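PDB 3HAZ: proline dehydrogenase from Bradyrhizobium japonicum USDA 110, which probably oxidises proline to glutamate in two steps, using an FAD-dependent proline dehydrogenase domain and an NAD-dependent aldehyde dehydrogenase domain. Local coordinates for residues F366-M371 / D489-P494. Sequence-based numbering, arbitrary orientation.
Sequences FTRKAM and DAIVRP. With FAD (flavin-adenine dinucleotide), chain C; SO4 (sulfate ion), chain F.
The first turn of helix 369-384, part of the proline dehydrogenase TIM barrel, meets the end of the short helix 487-491 beside the adenine end of FAD. The main bump is the CD1 methyl of Ile-491, which fills a hollow lined by the guanidinium of Arg-368, the methyl of Ala-370 and CG of Met-371. Ile-491 CD1 sits over the centre of one face of the Arg-368 guanidinium, 3.5 Å above its plane, and lies 3.6 Å from Ala-370 CB. Met-371, its CG beside the backbone N (chi1 -78°), closes the hollow with CG 3.9 Å from Ile-491 CD1, its side chain crossing that of Ile-491 at about a right angle. Next to it the two alanines meet methyl to methyl, Ala-370 CB 3.8 Å from Ala-490 CB, small enough to let the helix ends come close.

Arg-368 occupies the N-cap position, and a bend at chi3 (64°) swings its head across to the other helix. Arg-368 NH2 donates to Ala-490 O (2.8 Å, N-H...O angle 134°), a bent bond approaching from above the carbonyl plane, while NH1 reaches Ala-496 O. Replacing Arg-368, for instance by an alanine here, would probably loosen the helix junction, since the carbonyls of Ala-490 and Ala-496 would each lose this donor and Ile-491 one wall of its hollow. On the FAD side, Thr-367 O accepts a hydrogen bond from adenine N6A and Lys-369 NZ holds phosphate oxygen O2A. A sulfate, probably from the crystallisation liquor, lies at the guanidinium edge: its O1 and O2 take NH2 and NE of Arg-368, and its O4 receives the helix-start amide Ala-370 N at 2.7 Å.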
ATOM      1  N   PHE A 366      -8.557  27.107  22.188  1.00 23.53           N
ATOM      2  CA  PHE A 366      -8.941  26.377  20.987  1.00 25.01           C
ATOM      3  C   PHE A 366      -7.673  25.887  20.290  1.00 18.88           C
ATOM      4  O   PHE A 366      -6.592  26.449  20.489  1.00 21.76           O
ATOM      5  CB  PHE A 366      -9.786  27.261  20.064  1.00 17.97           C
ATOM      6  CG  PHE A 366     -11.046  27.785  20.719  1.00 18.55           C
ATOM      7  CD1 PHE A 366     -12.114  26.935  20.986  1.00 17.36           C
ATOM      8  CD2 PHE A 366     -11.156  29.116  21.075  1.00 15.15           C
ATOM      9  CE1 PHE A 366     -13.270  27.412  21.593  1.00 22.28           C
ATOM     10  CE2 PHE A 366     -12.301  29.597  21.688  1.00 23.94           C
ATOM     11  CZ  PHE A 366     -13.362  28.745  21.947  1.00 22.03           C
ATOM     12  N   THR A 367      -7.795  24.832  19.490  1.00 16.34           N
ATOM     13  CA  THR A 367      -6.632  24.284  18.799  1.00 14.33           C
ATOM     14  C   THR A 367      -6.710  24.451  17.289  1.00 19.14           C
ATOM     15  O   THR A 367      -5.759  24.125  16.579  1.00 21.96           O
ATOM     16  CB  THR A 367      -6.391  22.804  19.147  1.00 24.42           C
ATOM     17  OG1 THR A 367      -7.627  22.084  19.087  1.00 25.63           O
ATOM     18  CG2 THR A 367      -5.797  22.675  20.547  1.00 19.22           C
ATOM     19  N   ARG A 368      -7.846  24.936  16.795  1.00 16.49           N
ATOM     20  CA  ARG A 368      -7.922  25.362  15.402  1.00 24.96           C
ATOM     21  C   ARG A 368      -8.041  26.880  15.331  1.00 24.06           C
ATOM     22  O   ARG A 368      -8.846  27.483  16.039  1.00 26.03           O
ATOM     23  CB  ARG A 368      -9.087  24.690  14.668  1.00 25.98           C
ATOM     24  CG  ARG A 368      -8.817  23.233  14.311  1.00 27.41           C
ATOM     25  CD  ARG A 368      -9.880  22.676  13.375  1.00 22.42           C
ATOM     26  NE  ARG A 368      -9.885  23.355  12.082  1.00 34.45           N
ATOM     27  CZ  ARG A 368     -10.691  23.033  11.074  1.00 40.75           C
ATOM     28  NH1 ARG A 368     -11.556  22.035  11.209  1.00 34.53           N
ATOM     29  NH2 ARG A 368     -10.633  23.708   9.933  1.00 36.62           N
ATOM     30  N   LYS A 369      -7.241  27.486  14.464  1.00 18.56           N
ATOM     31  CA  LYS A 369      -7.160  28.938  14.362  1.00 21.84           C
ATOM     32  C   LYS A 369      -8.523  29.555  14.044  1.00 27.31           C
ATOM     33  O   LYS A 369      -8.884  30.611  14.584  1.00 24.93           O
ATOM     34  CB  LYS A 369      -6.113  29.325  13.309  1.00 24.22           C
ATOM     35  CG  LYS A 369      -5.525  30.735  13.455  1.00 24.69           C
ATOM     36  CD  LYS A 369      -6.399  31.776  12.773  1.00 31.91           C
ATOM     37  CE  LYS A 369      -5.704  33.127  12.705  1.00 24.91           C
ATOM     38  NZ  LYS A 369      -6.472  34.101  11.883  1.00 24.77           N
ATOM     39  N   ALA A 370      -9.284  28.884  13.181  1.00 20.39           N
ATOM     40  CA  ALA A 370     -10.613  29.353  12.796  1.00 24.08           C
ATOM     41  C   ALA A 370     -11.569  29.418  13.982  1.00 24.43           C
ATOM     42  O   ALA A 370     -12.489  30.232  13.990  1.00 24.67           O
ATOM     43  CB  ALA A 370     -11.201  28.471  11.695  1.00 26.08           C
ATOM     44  N   MET A 371     -11.364  28.549  14.971  1.00 23.12           N
ATOM     45  CA  MET A 371     -12.180  28.580  16.183  1.00 20.32           C
ATOM     46  C   MET A 371     -11.851  29.814  17.030  1.00 22.69           C
ATOM     47  O   MET A 371     -12.734  30.413  17.651  1.00 22.56           O
ATOM     48  CB  MET A 371     -12.009  27.294  17.004  1.00 19.60           C
ATOM     49  CG  MET A 371     -12.779  26.086  16.465  1.00 22.10           C
ATOM     50  SD  MET A 371     -14.575  26.320  16.496  1.00 26.31           S
ATOM     51  CE  MET A 371     -14.966  26.209  18.246  1.00 20.45           C
ATOM     52  N   ASP A 489     -16.658  28.714   7.636  1.00 39.76           N
ATOM     53  CA  ASP A 489     -16.516  27.882   6.444  1.00 40.47           C
ATOM     54  C   ASP A 489     -15.274  27.007   6.491  1.00 39.64           C
ATOM     55  O   ASP A 489     -15.147  26.050   5.726  1.00 46.35           O
ATOM     56  CB  ASP A 489     -16.516  28.745   5.184  1.00 43.04           C
ATOM     57  CG  ASP A 489     -17.870  29.372   4.915  1.00 42.08           C
ATOM     58  OD1 ASP A 489     -18.889  28.770   5.321  1.00 45.97           O
ATOM     59  OD2 ASP A 489     -17.913  30.463   4.309  1.00 35.30           O
ATOM     60  N   ALA A 490     -14.355  27.339   7.393  1.00 34.72           N
ATOM     61  CA  ALA A 490     -13.152  26.540   7.579  1.00 30.32           C
ATOM     62  C   ALA A 490     -13.446  25.382   8.519  1.00 31.66           C
ATOM     63  O   ALA A 490     -12.891  24.293   8.371  1.00 29.06           O
ATOM     64  CB  ALA A 490     -12.021  27.405   8.129  1.00 31.47           C
ATOM     65  N   ILE A 491     -14.323  25.632   9.490  1.00 34.16           N
ATOM     66  CA  ILE A 491     -14.717  24.628  10.476  1.00 36.46           C
ATOM     67  C   ILE A 491     -15.814  23.701   9.940  1.00 38.40           C
ATOM     68  O   ILE A 491     -15.744  22.486  10.105  1.00 40.44           O
ATOM     69  CB  ILE A 491     -15.212  25.298  11.786  1.00 31.61           C
ATOM     70  CG1 ILE A 491     -14.103  26.155  12.407  1.00 29.28           C
ATOM     71  CG2 ILE A 491     -15.694  24.256  12.785  1.00 36.18           C
ATOM     72  CD1 ILE A 491     -12.799  25.420  12.609  1.00 35.87           C
ATOM     73  N   VAL A 492     -16.820  24.302   9.306  1.00 37.16           N
ATOM     74  CA  VAL A 492     -17.974  23.603   8.725  1.00 43.81           C
ATOM     75  C   VAL A 492     -18.840  22.812   9.715  1.00 48.59           C
ATOM     76  O   VAL A 492     -20.058  22.983   9.746  1.00 49.70           O
ATOM     77  CB  VAL A 492     -17.601  22.729   7.484  1.00 56.12           C
ATOM     78  CG1 VAL A 492     -16.560  23.433   6.618  1.00 48.21           C
ATOM     79  CG2 VAL A 492     -17.117  21.347   7.899  1.00 64.90           C
ATOM     80  N   ARG A 493     -18.217  21.963  10.526  1.00 47.29           N
ATOM     81  CA  ARG A 493     -18.955  21.074  11.418  1.00 45.90           C
ATOM     82  C   ARG A 493     -18.402  21.109  12.840  1.00 38.64           C
ATOM     83  O   ARG A 493     -17.190  21.067  13.036  1.00 39.62           O
ATOM     84  CB  ARG A 493     -18.916  19.636  10.880  1.00 42.85           C
ATOM     85  CG  ARG A 493     -18.983  18.549  11.956  1.00 49.67           C
ATOM     86  CD  ARG A 493     -20.408  18.297  12.448  1.00 54.34           C
ATOM     87  NE  ARG A 493     -20.444  17.521  13.686  1.00 49.95           N
ATOM     88  CZ  ARG A 493     -21.541  17.308  14.407  1.00 50.43           C
ATOM     89  NH1 ARG A 493     -22.701  17.817  14.017  1.00 55.06           N
ATOM     90  NH2 ARG A 493     -21.479  16.591  15.518  1.00 49.73           N
ATOM     91  N   PRO A 494     -19.297  21.179  13.834  1.00 37.83           N
ATOM     92  CA  PRO A 494     -18.942  21.213  15.256  1.00 37.87           C
ATOM     93  C   PRO A 494     -17.886  20.177  15.636  1.00 42.61           C
ATOM     94  O   PRO A 494     -16.902  20.520  16.297  1.00 36.90           O
ATOM     95  CB  PRO A 494     -20.269  20.893  15.947  1.00 37.73           C
ATOM     96  CG  PRO A 494     -21.296  21.455  15.031  1.00 42.45           C
ATOM     97  CD  PRO A 494     -20.752  21.298  13.628  1.00 42.78           C
TER
HETATM   98  PA  FAD C2001      -4.308  36.580  13.377  1.00 18.91           P
HETATM   99  O1A FAD C2001      -3.191  36.098  12.286  1.00 21.34           O
HETATM  100  O2A FAD C2001      -5.638  36.734  12.790  1.00 25.24           O
HETATM  101  O5B FAD C2001      -4.399  35.461  14.553  1.00 22.31           O
HETATM  102  C5B FAD C2001      -3.210  35.065  15.175  1.00 24.04           C
HETATM  103  C4B FAD C2001      -3.532  34.250  16.434  1.00 20.13           C
HETATM  104  O4B FAD C2001      -4.675  33.233  16.406  1.00 18.48           O
HETATM  105  C3B FAD C2001      -2.684  33.986  17.524  1.00 19.76           C
HETATM  106  O3B FAD C2001      -1.913  35.048  18.059  1.00 17.71           O
HETATM  107  C2B FAD C2001      -3.501  33.083  18.414  1.00 19.79           C
HETATM  108  O2B FAD C2001      -4.095  33.671  19.556  1.00 18.92           O
HETATM  109  C1B FAD C2001      -4.434  32.373  17.500  1.00 19.68           C
HETATM  110  N9A FAD C2001      -4.015  31.093  16.956  1.00 23.84           N
HETATM  111  C8A FAD C2001      -2.953  30.826  16.098  1.00 22.43           C
HETATM  112  N7A FAD C2001      -2.976  29.487  15.815  1.00 17.56           N
HETATM  113  C5A FAD C2001      -4.073  28.923  16.506  1.00 18.78           C
HETATM  114  C6A FAD C2001      -4.605  27.518  16.591  1.00 19.68           C
HETATM  115  N6A FAD C2001      -3.953  26.432  15.870  1.00 21.45           N
HETATM  116  N1A FAD C2001      -5.673  27.255  17.314  1.00 22.84           N
HETATM  117  C2A FAD C2001      -6.331  28.287  18.011  1.00 18.24           C
HETATM  118  N3A FAD C2001      -5.818  29.636  17.932  1.00 24.31           N
HETATM  119  C4A FAD C2001      -4.706  29.908  17.176  1.00 20.28           C
HETATM  120  N1  FAD C2001      -2.384  38.783  23.786  1.00 17.50           N
HETATM  121  C2  FAD C2001      -2.425  38.284  25.065  1.00 14.53           C
HETATM  122  O2  FAD C2001      -2.422  36.920  25.263  1.00 20.11           O
HETATM  123  N3  FAD C2001      -2.422  39.184  26.184  1.00 23.87           N
HETATM  124  C4  FAD C2001      -2.383  40.534  25.981  1.00 19.21           C
HETATM  125  O4  FAD C2001      -2.449  41.413  27.070  1.00 21.37           O
HETATM  126  C4X FAD C2001      -2.346  41.060  24.644  1.00 17.76           C
HETATM  127  N5  FAD C2001      -2.313  42.536  24.405  1.00 17.46           N
HETATM  128  C5X FAD C2001      -2.270  43.034  23.080  1.00 22.61           C
HETATM  129  C6  FAD C2001      -2.228  44.486  22.849  1.00 20.96           C
HETATM  130  C7  FAD C2001      -2.190  44.980  21.524  1.00 21.13           C
HETATM  131  C7M FAD C2001      -2.124  46.482  21.299  1.00 18.23           C
HETATM  132  C8  FAD C2001      -2.200  44.045  20.375  1.00 25.68           C
HETATM  133  C8M FAD C2001      -2.154  44.554  18.925  1.00 22.32           C
HETATM  134  C9  FAD C2001      -2.240  42.658  20.601  1.00 21.59           C
HETATM  135  C9A FAD C2001      -2.270  42.134  21.978  1.00 22.86           C
HETATM  136  N10 FAD C2001      -2.310  40.690  22.221  1.00 20.92           N
HETATM  137  C10 FAD C2001      -2.352  40.190  23.576  1.00 17.95           C
HETATM  138  C1' FAD C2001      -2.489  39.700  21.111  1.00 19.82           C
HETATM  139  C2' FAD C2001      -1.190  39.111  20.502  1.00 19.73           C
HETATM  140  O2' FAD C2001      -0.069  39.902  20.883  1.00 17.38           O
HETATM  141  C3' FAD C2001      -1.357  38.999  18.978  1.00 20.59           C
HETATM  142  O3' FAD C2001      -1.194  40.278  18.376  1.00 21.57           O
HETATM  143  C4' FAD C2001      -2.753  38.413  18.557  1.00 25.15           C
HETATM  144  O4' FAD C2001      -3.191  37.276  19.218  1.00 20.49           O
HETATM  145  C5' FAD C2001      -2.882  38.271  17.017  1.00 22.17           C
HETATM  146  O5' FAD C2001      -4.230  38.287  16.572  1.00 29.89           O
HETATM  147  P   FAD C2001      -4.532  38.905  15.063  1.00 19.02           P
HETATM  148  O1P FAD C2001      -6.179  38.951  14.803  1.00 29.81           O
HETATM  149  O2P FAD C2001      -3.915  40.230  14.939  1.00 17.83           O
HETATM  150  O3P FAD C2001      -3.724  37.960  14.004  1.00 26.15           O
HETATM  151  S   SO4 F1001      -7.749  26.119  10.434  1.00 52.23           S
HETATM  152  O1  SO4 F1001      -8.730  25.810   9.393  1.00 59.94           O
HETATM  153  O2  SO4 F1001      -7.360  24.902  11.147  1.00 44.56           O
HETATM  154  O3  SO4 F1001      -6.572  26.705   9.801  1.00 62.06           O
HETATM  155  O4  SO4 F1001      -8.346  27.060  11.371  1.00 44.63           O